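Local structure of inactive glucansucrase (Lactobacillus reuteri, 5JBD) at residues S191-F196 against P236-G241; T763-N768 against Y781-Y786; S170-L175 against L846-I851; G706-D711 against Q752-S757; Y216-R221 against D245-V250. The protein is an inactive member of glycosyl hydrolase family 70, a family whose catalytic domain is a (beta/alpha)8 barrel, and carries a bound calcium ion. One frame throughout, in Å; residues are numbered along the deposited sequence.

Interactions 1, 2 and 4 all involve the six-stranded antiparallel sheet. Interaction 1 starts from strand 193-197, interaction 2 from its neighbour 758-767 with the edge strand 784-791, and interaction 4 from the edge strand 752-753. Interactions 2 and 3 have centres about 11 Å apart and meet through the hydroxyls of Tyr781 and Tyr786. Interaction 3 joins parts of the chain 671 residues apart, and the other four fall inside the loop it closes, in the chain order 1 and 5 (intertwined), then 4, then 2. Glu237 in interaction 1 binds calcium and also meets Asn220 in interaction 5. The sheet thus takes two strands from before and four from after all the barrel strands.

Interaction 1. Residues S191-F196 against P236-G241; sequences SDQVIF and PELLVG. With CA (calcium ion), chain C.
Gln193 and Leu238 run by one another in opposite senses, flank against flank. Near the backbone, Gln193 CB lies 3.7 Å from Leu238 CD1. Farther out, the bend at chi2 (-73°) brings the amide carbon CD of Gln193 over Leu238 CB, 3.7 Å away. Ile195 adds a looser apolar touch on the same leucine through CG2. Beyond Leu238 the amide turns its two ends to different partners. NE2 makes a hydrogen bond to Asp190 O and a weak, strongly bent one to Leu239 O at 3.0 Å (124° at the hydrogen). On the other end, Gln193 OE1 is 2.8 Å from water 1, which also lies 2.9 Å from Gly241 O and so links the amide to the loop.

Glu237, next in the chain to Leu238, closes a chelate on calcium. Its carbonyl O and its carboxylate OE2 each bind the ion at 2.3 Å, and the bend at chi2 (61°) brings CD round to the side of the ion. Water 2, Asp243, Asn287 and Asn751 are further ligands, while Glu237 OE1 accepts from Asn220 N. The chemistry is therefore divided: the metal fixes the loop at Glu237, and an apolar flank with a modestly bonded amide lays the following residues against strand 193-197.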
# COMPACT_ATOMS: atom_id res chain seq x y z
N SER A 191 -13.01 -0.71 -7.68
CA SER A 191 -13.46 -0.78 -9.06
C SER A 191 -13.65 0.61 -9.75
O SER A 191 -14.38 0.74 -10.72
CB SER A 191 -14.65 -1.74 -9.11
OG SER A 191 -14.12 -3.08 -8.87
N ASP A 192 -12.91 1.62 -9.25
CA ASP A 192 -12.72 2.91 -9.97
C ASP A 192 -11.43 2.84 -10.80
O ASP A 192 -10.38 3.33 -10.38
CB ASP A 192 -12.70 4.10 -8.99
CG ASP A 192 -14.09 4.64 -8.68
OD1 ASP A 192 -15.11 4.07 -9.16
OD2 ASP A 192 -14.17 5.65 -7.95
N GLN A 193 -11.54 2.20 -11.96
CA GLN A 193 -10.38 1.87 -12.79
C GLN A 193 -10.67 2.06 -14.25
O GLN A 193 -11.80 1.95 -14.72
CB GLN A 193 -9.98 0.40 -12.63
CG GLN A 193 -9.75 -0.11 -11.22
CD GLN A 193 -8.47 0.39 -10.59
OE1 GLN A 193 -7.55 0.87 -11.27
NE2 GLN A 193 -8.40 0.27 -9.27
N VAL A 194 -9.58 2.27 -14.97
CA VAL A 194 -9.56 2.25 -16.39
C VAL A 194 -8.37 1.36 -16.81
O VAL A 194 -7.32 1.40 -16.18
CB VAL A 194 -9.49 3.74 -16.82
CG1 VAL A 194 -8.22 4.10 -17.55
CG2 VAL A 194 -10.80 4.19 -17.48
N ILE A 195 -8.54 0.56 -17.85
CA ILE A 195 -7.40 -0.19 -18.44
C ILE A 195 -6.85 0.52 -19.67
O ILE A 195 -7.59 1.22 -20.35
CB ILE A 195 -7.75 -1.65 -18.84
CG1 ILE A 195 -8.91 -1.71 -19.85
CG2 ILE A 195 -8.08 -2.46 -17.59
CD1 ILE A 195 -9.19 -3.12 -20.37
N PHE A 196 -5.57 0.33 -19.94
CA PHE A 196 -4.93 0.81 -21.18
C PHE A 196 -4.98 -0.30 -22.22
O PHE A 196 -4.51 -1.43 -21.96
CB PHE A 196 -3.48 1.21 -20.93
CG PHE A 196 -3.28 2.26 -19.87
CD1 PHE A 196 -4.27 3.18 -19.55
CD2 PHE A 196 -2.07 2.34 -19.19
CE1 PHE A 196 -4.06 4.14 -18.58
CE2 PHE A 196 -1.85 3.31 -18.22
CZ PHE A 196 -2.85 4.21 -17.92
N PRO A 236 -7.59 -9.82 -7.60
CA PRO A 236 -7.61 -8.81 -8.68
C PRO A 236 -6.26 -8.22 -9.05
O PRO A 236 -5.36 -8.09 -8.21
CB PRO A 236 -8.52 -7.71 -8.10
CG PRO A 236 -8.31 -7.80 -6.63
CD PRO A 236 -8.14 -9.27 -6.34
N GLU A 237 -6.13 -7.85 -10.32
CA GLU A 237 -4.93 -7.18 -10.81
C GLU A 237 -4.80 -5.76 -10.25
O GLU A 237 -3.68 -5.30 -9.96
CB GLU A 237 -4.94 -7.11 -12.34
CG GLU A 237 -3.66 -6.51 -12.97
CD GLU A 237 -2.43 -7.31 -12.63
OE1 GLU A 237 -2.43 -8.51 -12.98
OE2 GLU A 237 -1.50 -6.77 -11.97
N LEU A 238 -5.93 -5.07 -10.12
CA LEU A 238 -5.94 -3.62 -9.85
C LEU A 238 -6.33 -3.27 -8.41
O LEU A 238 -7.30 -3.81 -7.87
CB LEU A 238 -6.88 -2.91 -10.82
CG LEU A 238 -6.64 -3.18 -12.31
CD1 LEU A 238 -7.67 -2.49 -13.18
CD2 LEU A 238 -5.24 -2.77 -12.74
N LEU A 239 -5.54 -2.38 -7.80
CA LEU A 239 -5.82 -1.80 -6.48
C LEU A 239 -6.04 -0.29 -6.59
O LEU A 239 -7.18 0.19 -6.48
CB LEU A 239 -4.67 -2.08 -5.51
CG LEU A 239 -4.41 -3.55 -5.17
CD1 LEU A 239 -3.17 -3.67 -4.29
CD2 LEU A 239 -5.63 -4.18 -4.50
N VAL A 240 -4.96 0.45 -6.85
CA VAL A 240 -4.99 1.92 -6.91
C VAL A 240 -3.73 2.41 -7.60
O VAL A 240 -2.69 1.74 -7.56
CB VAL A 240 -5.14 2.55 -5.50
CG1 VAL A 240 -3.87 2.38 -4.68
CG2 VAL A 240 -5.54 4.02 -5.58
N GLY A 241 -3.81 3.58 -8.24
CA GLY A 241 -2.65 4.20 -8.89
C GLY A 241 -2.42 3.70 -10.30
O GLY A 241 -3.31 3.12 -10.90
CA CA C . -1.40 -5.16 -10.32
O HOH W 1 -4.94 0.77 -10.31
O HOH W 2 0.88 -4.63 -10.89

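Interaction 2. Residues T763-N768 against Y781-Y786; sequences TVTRTN and YANQIY
Thr763 to Arg766 pair in antiparallel fashion with Tyr781 to Ile785, the backbone bonds coming from Val764 and Arg766. Val764 is gripped twice by Gln784: its N donates to Gln784 O at 2.8 Å, and its O accepts from Gln784 N at 3.0 Å. Farther along, Arg766 N donates to Tyr781 O at 3.0 Å, almost straight (177°). Between these rungs, Asn783 N donates to Thr765 OG1 at 3.1 Å; OG1 is anti to the carbonyl carbon (chi1 -66°), which turns it toward Asn783 N. The Gln784 amide folds back, NE2 donating to Ala782 O.

Arg766 passes obliquely over Tyr781. Its CB stands over the centre of the ring, 3.8 Å from the centroid and 10° off the normal, a CH-pi contact, and its CD lies 3.4 Å from Tyr781 OH. The guanidinium finds its partners beyond: NH2 forms a salt bridge with Asp192 OD1 and a hydrogen bond to Leu173 O, NH1 one to Ser191 O. Tyr781 OH is bonded to Glu172 O, Tyr786 OH to Glu172 OE2 and Gln847 N, and Thr763 OG1 to Thr209 and Asn199. Val764 CG2 touches both tyrosines, at the edge of the Tyr781 ring and 3.7 Å from Tyr786 CB. Asn783 and Gln784 together face Val764, with Asn783 at positive phi: a G1 beta bulge at the edge of the antiparallel sheet.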
# COMPACT_ATOMS: atom_id res chain seq x y z
N THR A 763 -5.42 5.06 -24.86
CA THR A 763 -6.76 4.61 -25.19
C THR A 763 -7.25 3.72 -24.05
O THR A 763 -6.56 2.75 -23.68
CB THR A 763 -6.77 3.88 -26.53
OG1 THR A 763 -6.24 4.75 -27.55
CG2 THR A 763 -8.19 3.48 -26.91
N VAL A 764 -8.42 4.05 -23.48
CA VAL A 764 -8.90 3.39 -22.26
C VAL A 764 -10.34 2.89 -22.27
O VAL A 764 -11.16 3.32 -23.08
CB VAL A 764 -8.73 4.29 -21.01
CG1 VAL A 764 -7.31 4.86 -20.94
CG2 VAL A 764 -9.77 5.41 -20.97
N THR A 765 -10.64 2.00 -21.33
CA THR A 765 -11.98 1.43 -21.14
C THR A 765 -12.26 1.36 -19.64
O THR A 765 -11.37 1.01 -18.85
CB THR A 765 -12.07 0.03 -21.77
OG1 THR A 765 -11.93 0.15 -23.19
CG2 THR A 765 -13.40 -0.65 -21.46
N ARG A 766 -13.49 1.70 -19.26
CA ARG A 766 -13.90 1.74 -17.86
C ARG A 766 -14.11 0.31 -17.36
O ARG A 766 -14.96 -0.40 -17.87
CB ARG A 766 -15.22 2.53 -17.73
CG ARG A 766 -15.76 2.69 -16.32
CD ARG A 766 -14.92 3.64 -15.50
NE ARG A 766 -15.47 3.79 -14.15
CZ ARG A 766 -15.32 2.91 -13.16
NH1 ARG A 766 -14.64 1.78 -13.34
NH2 ARG A 766 -15.87 3.16 -11.96
N THR A 767 -13.36 -0.08 -16.33
CA THR A 767 -13.41 -1.46 -15.82
C THR A 767 -13.50 -1.55 -14.30
O THR A 767 -13.26 -0.57 -13.59
CB THR A 767 -12.16 -2.26 -16.24
OG1 THR A 767 -11.00 -1.74 -15.57
CG2 THR A 767 -11.96 -2.21 -17.75
N ASN A 768 -13.82 -2.76 -13.83
CA ASN A 768 -13.66 -3.11 -12.42
C ASN A 768 -12.19 -3.44 -12.13
O ASN A 768 -11.31 -3.25 -12.99
CB ASN A 768 -14.61 -4.28 -12.05
CG ASN A 768 -14.24 -5.60 -12.71
OD1 ASN A 768 -13.16 -5.77 -13.29
ND2 ASN A 768 -15.15 -6.57 -12.62
N TYR A 781 -17.82 3.64 -20.83
CA TYR A 781 -17.02 4.06 -21.99
C TYR A 781 -15.93 3.05 -22.32
O TYR A 781 -15.42 2.38 -21.42
CB TYR A 781 -16.41 5.45 -21.79
CG TYR A 781 -15.68 5.71 -20.50
CD1 TYR A 781 -14.32 5.44 -20.38
CD2 TYR A 781 -16.34 6.27 -19.40
CE1 TYR A 781 -13.64 5.70 -19.19
CE2 TYR A 781 -15.66 6.54 -18.21
CZ TYR A 781 -14.31 6.26 -18.11
OH TYR A 781 -13.65 6.51 -16.93
N ALA A 782 -15.61 2.93 -23.61
CA ALA A 782 -14.58 2.01 -24.10
C ALA A 782 -13.80 2.65 -25.24
O ALA A 782 -14.37 3.41 -26.04
CB ALA A 782 -15.23 0.71 -24.59
N ASN A 783 -12.51 2.34 -25.30
CA ASN A 783 -11.65 2.76 -26.42
C ASN A 783 -11.65 4.28 -26.61
O ASN A 783 -11.74 4.77 -27.74
CB ASN A 783 -12.06 2.02 -27.71
CG ASN A 783 -12.01 0.50 -27.56
OD1 ASN A 783 -13.04 -0.18 -27.64
ND2 ASN A 783 -10.82 -0.03 -27.34
N GLN A 784 -11.57 5.01 -25.50
CA GLN A 784 -11.57 6.47 -25.50
C GLN A 784 -10.18 6.99 -25.19
O GLN A 784 -9.53 6.50 -24.27
CB GLN A 784 -12.53 7.03 -24.44
CG GLN A 784 -14.00 6.76 -24.69
CD GLN A 784 -14.48 7.30 -26.02
OE1 GLN A 784 -14.24 8.45 -26.37
NE2 GLN A 784 -15.17 6.45 -26.78
N ILE A 785 -9.75 8.01 -25.93
CA ILE A 785 -8.49 8.66 -25.63
C ILE A 785 -8.64 9.49 -24.35
O ILE A 785 -9.56 10.29 -24.23
CB ILE A 785 -7.96 9.49 -26.84
CG1 ILE A 785 -7.67 8.53 -28.00
CG2 ILE A 785 -6.72 10.27 -26.43
CD1 ILE A 785 -7.01 9.12 -29.21
N TYR A 786 -7.69 9.30 -23.44
CA TYR A 786 -7.70 9.84 -22.08
C TYR A 786 -6.29 10.32 -21.76
O TYR A 786 -5.31 9.62 -22.07
CB TYR A 786 -8.10 8.69 -21.13
CG TYR A 786 -8.23 8.99 -19.64
CD1 TYR A 786 -9.18 9.89 -19.16
CD2 TYR A 786 -7.46 8.30 -18.69
CE1 TYR A 786 -9.33 10.13 -17.79
CE2 TYR A 786 -7.60 8.53 -17.31
CZ TYR A 786 -8.54 9.44 -16.86
OH TYR A 786 -8.69 9.68 -15.50

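Interaction 3. Residues S170-L175 against L846-I851; sequences SSELSL and LQNIGI
The carboxylate of Glu172 collects three successive backbone N-H groups from the loop 846-851. OE1 accepts from Asn848 N at 2.8 Å on its syn side, close to the carboxylate plane. OE2 takes Ile849 N and Gly850 N, each at 2.9 Å and both from the same face, well above that plane; the Gly850 bond is nearly straight (174°). Tyr786 OH is a further partner of OE2, a setting that would probably favour the charged form of the acid. One residue earlier, Ser171 OG accepts from Ile851 N at 3.1 Å and also bonds to Pro165 O. Backbone angles of opposite hand at Asn848 and Ile849 fit an anion-binding nest, here in the loop that follows strand 841-845 and receives a side chain from a 3-10 turn. Around the polar grip, Leu846 lies alongside the glutamate, its CB 3.3 Å from OE1 and its CD1 3.9 Å from Glu172 CB. At the other end Ile851 CG2 packs 3.6 Å from Ser171 O.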
# COMPACT_ATOMS: atom_id res chain seq x y z
N SER A 170 -16.49 13.90 -12.74
CA SER A 170 -17.74 13.13 -12.78
C SER A 170 -17.94 12.27 -14.04
O SER A 170 -18.50 11.17 -13.95
CB SER A 170 -18.97 14.03 -12.55
OG SER A 170 -19.17 14.92 -13.62
N SER A 171 -17.46 12.72 -15.19
CA SER A 171 -17.58 11.92 -16.43
C SER A 171 -16.76 10.61 -16.43
O SER A 171 -16.96 9.77 -17.29
CB SER A 171 -17.20 12.74 -17.68
OG SER A 171 -15.86 13.18 -17.61
N GLU A 172 -15.82 10.47 -15.49
CA GLU A 172 -15.04 9.23 -15.37
C GLU A 172 -15.86 8.06 -14.80
O GLU A 172 -15.46 6.91 -14.93
CB GLU A 172 -13.79 9.48 -14.54
CG GLU A 172 -12.85 10.50 -15.19
CD GLU A 172 -11.58 10.74 -14.39
OE1 GLU A 172 -11.52 10.35 -13.20
OE2 GLU A 172 -10.63 11.33 -14.96
N LEU A 173 -16.98 8.39 -14.15
CA LEU A 173 -17.98 7.43 -13.65
C LEU A 173 -17.52 6.66 -12.42
O LEU A 173 -17.39 5.44 -12.44
CB LEU A 173 -18.45 6.48 -14.77
CG LEU A 173 -18.96 7.11 -16.06
CD1 LEU A 173 -19.27 6.01 -17.07
CD2 LEU A 173 -20.20 7.97 -15.83
N SER A 174 -17.25 7.40 -11.34
CA SER A 174 -16.91 6.79 -10.05
C SER A 174 -18.11 6.05 -9.48
O SER A 174 -19.24 6.52 -9.58
CB SER A 174 -16.46 7.84 -9.04
OG SER A 174 -16.19 7.25 -7.78
N LEU A 175 -17.84 4.92 -8.85
CA LEU A 175 -18.88 4.21 -8.09
C LEU A 175 -19.38 5.04 -6.88
O LEU A 175 -20.50 4.82 -6.41
CB LEU A 175 -18.37 2.83 -7.66
CG LEU A 175 -17.93 1.88 -8.79
CD1 LEU A 175 -17.22 0.65 -8.21
CD2 LEU A 175 -19.11 1.44 -9.63
N LEU A 846 -9.07 5.94 -11.48
CA LEU A 846 -9.58 7.16 -12.11
C LEU A 846 -8.80 8.35 -11.55
O LEU A 846 -8.59 8.44 -10.34
CB LEU A 846 -11.08 7.32 -11.86
CG LEU A 846 -12.00 6.16 -12.24
CD1 LEU A 846 -13.46 6.54 -12.01
CD2 LEU A 846 -11.78 5.69 -13.68
N GLN A 847 -8.34 9.24 -12.43
CA GLN A 847 -7.44 10.32 -12.02
C GLN A 847 -8.11 11.67 -11.77
O GLN A 847 -7.42 12.65 -11.47
CB GLN A 847 -6.30 10.45 -13.04
CG GLN A 847 -5.40 9.22 -13.08
CD GLN A 847 -4.12 9.44 -13.87
OE1 GLN A 847 -3.95 10.46 -14.52
NE2 GLN A 847 -3.23 8.45 -13.84
N ASN A 848 -9.44 11.71 -11.88
CA ASN A 848 -10.24 12.91 -11.60
C ASN A 848 -9.94 14.09 -12.56
O ASN A 848 -9.95 15.24 -12.14
CB ASN A 848 -10.07 13.38 -10.14
CG ASN A 848 -10.48 12.32 -9.12
OD1 ASN A 848 -9.74 12.03 -8.19
ND2 ASN A 848 -11.66 11.75 -9.29
N ILE A 849 -9.71 13.79 -13.84
CA ILE A 849 -9.48 14.83 -14.87
C ILE A 849 -10.60 14.99 -15.91
O ILE A 849 -10.76 16.07 -16.48
CB ILE A 849 -8.13 14.64 -15.59
CG1 ILE A 849 -8.06 13.29 -16.32
CG2 ILE A 849 -6.98 14.77 -14.59
CD1 ILE A 849 -6.79 13.08 -17.11
N GLY A 850 -11.33 13.91 -16.17
CA GLY A 850 -12.44 13.90 -17.11
C GLY A 850 -12.14 13.08 -18.34
O GLY A 850 -10.98 13.00 -18.78
N ILE A 851 -13.18 12.48 -18.91
CA ILE A 851 -13.06 11.59 -20.07
C ILE A 851 -13.22 12.34 -21.40
O ILE A 851 -12.90 11.78 -22.45
CB ILE A 851 -14.05 10.40 -19.95
CG1 ILE A 851 -13.61 9.18 -20.77
CG2 ILE A 851 -15.47 10.79 -20.37
CD1 ILE A 851 -12.22 8.66 -20.46

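Interaction 4. Residues G706-D711 against Q752-S757; sequences GYSMTD and QMIGFS
Met709 and Ile754 share one of two hydrogen bonds that tie a loop following strand 696-697 to strand 752-753, an edge strand of the six-stranded antiparallel sheet, and to the residues just after it. Ile754 N donates to Met709 O at 3.3 Å. In the second, Gln752 NE2 reaches Tyr707 O at 3.1 Å; the acceptor lies in the plane of the glutamine amide, whereas the donor stands 43° above the carbonyl plane. NE2 also bonds to a glycerol molecule, and Tyr707 OH to Asp747.

Van der Waals contacts run beside these bonds. The apolar pair among them is Met709 and Met753, which cross at about a right angle, Met709 SD 3.9 Å from Met753 CG. The bend at chi2 (-56°) also puts Met709 SD 3.6 Å from Gln752 O. Farther along, Thr710 CG2, anti to its carbonyl carbon, touches Gly755 O at 3.5 Å. On Ser708 the packing is tight: its OG lies 3.2 Å from Ile754 CD1.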
# COMPACT_ATOMS: atom_id res chain seq x y z
N GLY A 706 5.16 6.23 1.48
CA GLY A 706 6.06 5.58 0.55
C GLY A 706 5.49 4.55 -0.42
O GLY A 706 6.18 4.18 -1.36
N TYR A 707 4.26 4.07 -0.20
CA TYR A 707 3.60 3.20 -1.19
C TYR A 707 3.14 3.98 -2.43
O TYR A 707 3.08 3.41 -3.53
CB TYR A 707 2.40 2.44 -0.62
CG TYR A 707 2.71 1.46 0.50
CD1 TYR A 707 3.47 0.31 0.26
CD2 TYR A 707 2.20 1.65 1.78
CE1 TYR A 707 3.74 -0.60 1.28
CE2 TYR A 707 2.46 0.73 2.80
CZ TYR A 707 3.24 -0.39 2.54
OH TYR A 707 3.49 -1.33 3.54
N SER A 708 2.80 5.25 -2.25
CA SER A 708 2.51 6.16 -3.37
C SER A 708 3.81 6.90 -3.66
O SER A 708 4.11 7.91 -3.00
CB SER A 708 1.40 7.14 -3.01
OG SER A 708 0.17 6.45 -2.90
N MET A 709 4.59 6.38 -4.61
CA MET A 709 5.95 6.87 -4.86
C MET A 709 6.14 7.31 -6.30
O MET A 709 5.53 6.76 -7.22
CB MET A 709 7.02 5.85 -4.42
CG MET A 709 7.45 4.79 -5.44
SD MET A 709 6.05 3.83 -6.06
CE MET A 709 6.05 2.51 -4.83
N THR A 710 6.99 8.33 -6.47
CA THR A 710 7.34 8.89 -7.76
C THR A 710 8.72 8.46 -8.24
O THR A 710 9.05 8.67 -9.40
CB THR A 710 7.34 10.44 -7.68
OG1 THR A 710 8.25 10.89 -6.66
CG2 THR A 710 5.94 10.95 -7.35
N ASP A 711 9.54 7.89 -7.34
CA ASP A 711 10.92 7.49 -7.67
C ASP A 711 11.33 6.27 -6.83
O ASP A 711 11.48 6.39 -5.62
CB ASP A 711 11.89 8.68 -7.45
CG ASP A 711 13.28 8.45 -8.05
OD1 ASP A 711 13.77 7.29 -8.08
OD2 ASP A 711 13.91 9.44 -8.50
N GLN A 752 2.17 -0.77 -8.06
CA GLN A 752 1.81 0.54 -8.62
C GLN A 752 2.83 1.65 -8.34
O GLN A 752 3.59 1.57 -7.37
CB GLN A 752 0.45 1.02 -8.10
CG GLN A 752 0.46 1.67 -6.71
CD GLN A 752 0.61 0.68 -5.56
OE1 GLN A 752 0.08 -0.42 -5.60
NE2 GLN A 752 1.32 1.08 -4.52
N MET A 753 2.79 2.67 -9.19
CA MET A 753 3.40 3.97 -8.93
C MET A 753 2.30 5.02 -8.98
O MET A 753 1.27 4.82 -9.63
CB MET A 753 4.51 4.25 -9.95
CG MET A 753 5.65 3.23 -9.89
SD MET A 753 7.09 3.65 -10.90
CE MET A 753 7.72 5.05 -10.01
N ILE A 754 2.49 6.11 -8.24
CA ILE A 754 1.49 7.18 -8.17
C ILE A 754 2.22 8.53 -8.10
O ILE A 754 3.17 8.68 -7.34
CB ILE A 754 0.54 7.06 -6.95
CG1 ILE A 754 -0.02 5.63 -6.84
CG2 ILE A 754 -0.63 8.04 -7.06
CD1 ILE A 754 -0.96 5.35 -5.67
N GLY A 755 1.72 9.48 -8.88
CA GLY A 755 2.19 10.87 -8.85
C GLY A 755 3.07 11.26 -10.02
O GLY A 755 3.86 12.19 -9.89
N PHE A 756 2.96 10.55 -11.15
CA PHE A 756 3.70 10.91 -12.37
C PHE A 756 3.31 12.33 -12.79
O PHE A 756 2.14 12.70 -12.71
CB PHE A 756 3.41 9.95 -13.53
CG PHE A 756 3.96 8.55 -13.34
CD1 PHE A 756 5.32 8.33 -13.14
CD2 PHE A 756 3.11 7.45 -13.41
CE1 PHE A 756 5.82 7.05 -12.98
CE2 PHE A 756 3.61 6.15 -13.25
CZ PHE A 756 4.97 5.95 -13.05
N SER A 757 4.30 13.12 -13.22
CA SER A 757 4.05 14.50 -13.67
C SER A 757 3.78 14.63 -15.17
O SER A 757 3.31 15.68 -15.62
CB SER A 757 5.24 15.39 -13.27
OG SER A 757 6.38 14.98 -13.99

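Interaction 5. Residues Y216-R221 against D245-V250; sequences YRLMNR and DNSNPV
Asp245 OD1, which water 3 links to Leu218 O across the contact, is also gripped by Ser247: the hydroxyl OG donates to its syn lone pair in a very short bond, and Ser247 N donates from above the carboxylate plane, completing an Asx turn. Water 3 lies 2.8 Å from Asp245 OD1. Ser247 OG in turn accepts from Leu218 N at 3.0 Å (154° at the hydrogen). The second carboxylate oxygen, OD2, takes Arg217 N at 2.8 Å from 35° above the plane, so both oxygens of Asp245 are engaged. The Arg217 guanidinium instead finds Gln841 O, Ala212 O and Ala838 O.

Tyr216 and Pro249 reach tip to tip. Pro249 CD stands over the centre of one ring face, 3.4 Å from the centroid and 9° off the normal, a CH-pi contact. Asn248 is the N-cap, its OD1 accepting from Val250 N. The loop 216-221 thus covers the turn that leads from strand 242-244 into helix 249-263, and its Arg217 and Met219 side chains reach strands 841-845 and 193-197.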
# COMPACT_ATOMS: atom_id res chain seq x y z
N TYR A 216 1.73 -7.68 -24.07
CA TYR A 216 1.64 -8.33 -22.77
C TYR A 216 0.36 -7.89 -22.06
O TYR A 216 -0.73 -8.21 -22.54
CB TYR A 216 2.95 -8.13 -22.01
CG TYR A 216 4.04 -8.87 -22.74
CD1 TYR A 216 4.19 -10.24 -22.59
CD2 TYR A 216 4.87 -8.22 -23.66
CE1 TYR A 216 5.14 -10.95 -23.30
CE2 TYR A 216 5.84 -8.92 -24.38
CZ TYR A 216 5.97 -10.28 -24.20
OH TYR A 216 6.93 -11.01 -24.89
N ARG A 217 0.46 -7.15 -20.97
CA ARG A 217 -0.71 -6.82 -20.16
C ARG A 217 -1.54 -8.07 -19.81
O ARG A 217 -2.77 -8.06 -19.90
CB ARG A 217 -1.58 -5.73 -20.84
CG ARG A 217 -0.89 -4.37 -20.98
CD ARG A 217 -1.87 -3.23 -21.31
NE ARG A 217 -1.19 -1.92 -21.37
CZ ARG A 217 -0.99 -1.17 -22.47
NH1 ARG A 217 -1.45 -1.52 -23.68
NH2 ARG A 217 -0.33 -0.02 -22.36
N LEU A 218 -0.86 -9.16 -19.43
CA LEU A 218 -1.56 -10.36 -18.96
C LEU A 218 -2.05 -10.01 -17.57
O LEU A 218 -1.25 -9.85 -16.65
CB LEU A 218 -0.65 -11.58 -18.93
CG LEU A 218 -0.00 -11.98 -20.26
CD1 LEU A 218 0.76 -13.29 -20.12
CD2 LEU A 218 -1.01 -12.07 -21.40
N MET A 219 -3.36 -9.79 -17.43
CA MET A 219 -3.92 -9.33 -16.15
C MET A 219 -4.48 -10.51 -15.35
O MET A 219 -4.91 -11.50 -15.91
CB MET A 219 -5.01 -8.29 -16.37
CG MET A 219 -4.47 -7.01 -17.00
SD MET A 219 -5.72 -5.74 -17.10
CE MET A 219 -5.94 -5.25 -15.42
N ASN A 220 -4.43 -10.38 -14.04
CA ASN A 220 -5.01 -11.34 -13.10
C ASN A 220 -4.28 -12.69 -13.11
O ASN A 220 -4.86 -13.70 -12.73
CB ASN A 220 -6.53 -11.54 -13.36
CG ASN A 220 -7.27 -10.22 -13.50
OD1 ASN A 220 -7.37 -9.43 -12.56
ND2 ASN A 220 -7.80 -9.97 -14.68
N ARG A 221 -2.99 -12.69 -13.47
CA ARG A 221 -2.16 -13.89 -13.39
C ARG A 221 -1.59 -13.98 -11.98
O ARG A 221 -0.38 -14.09 -11.78
CB ARG A 221 -1.07 -13.89 -14.46
CG ARG A 221 -1.58 -13.86 -15.90
CD ARG A 221 -2.52 -15.02 -16.21
NE ARG A 221 -2.69 -15.17 -17.65
CZ ARG A 221 -1.95 -15.95 -18.45
NH1 ARG A 221 -0.96 -16.72 -18.00
NH2 ARG A 221 -2.23 -15.96 -19.75
N ASP A 245 2.63 -3.23 -15.33
CA ASP A 245 2.48 -4.49 -16.05
C ASP A 245 3.64 -5.46 -15.72
O ASP A 245 4.63 -5.53 -16.45
CB ASP A 245 2.36 -4.30 -17.56
CG ASP A 245 2.18 -5.62 -18.30
OD1 ASP A 245 1.88 -6.65 -17.64
OD2 ASP A 245 2.31 -5.63 -19.54
N ASN A 246 3.45 -6.22 -14.66
CA ASN A 246 4.44 -7.21 -14.22
C ASN A 246 4.46 -8.52 -15.05
O ASN A 246 5.22 -9.43 -14.73
CB ASN A 246 4.29 -7.48 -12.71
CG ASN A 246 4.85 -6.33 -11.85
OD1 ASN A 246 6.07 -6.12 -11.80
ND2 ASN A 246 3.98 -5.60 -11.17
N SER A 247 3.65 -8.60 -16.11
CA SER A 247 3.79 -9.66 -17.14
C SER A 247 4.77 -9.26 -18.26
O SER A 247 5.16 -10.12 -19.06
CB SER A 247 2.44 -9.98 -17.76
OG SER A 247 2.02 -8.96 -18.65
N ASN A 248 5.15 -7.99 -18.35
CA ASN A 248 6.06 -7.54 -19.43
C ASN A 248 7.48 -8.01 -19.11
O ASN A 248 8.01 -7.65 -18.06
CB ASN A 248 6.00 -6.01 -19.57
CG ASN A 248 6.84 -5.50 -20.73
OD1 ASN A 248 8.04 -5.80 -20.81
ND2 ASN A 248 6.23 -4.72 -21.63
N PRO A 249 8.12 -8.80 -20.01
CA PRO A 249 9.48 -9.29 -19.73
C PRO A 249 10.53 -8.23 -19.42
O PRO A 249 11.45 -8.49 -18.64
CB PRO A 249 9.86 -10.07 -21.01
CG PRO A 249 8.57 -10.45 -21.61
CD PRO A 249 7.62 -9.32 -21.29
N VAL A 250 10.40 -7.04 -20.01
CA VAL A 250 11.30 -5.90 -19.70
C VAL A 250 11.08 -5.40 -18.27
O VAL A 250 12.04 -5.11 -17.55
CB VAL A 250 11.19 -4.75 -20.75
CG1 VAL A 250 12.09 -3.58 -20.36
CG2 VAL A 250 11.56 -5.25 -22.15
O HOH W 3 0.22 -7.75 -15.71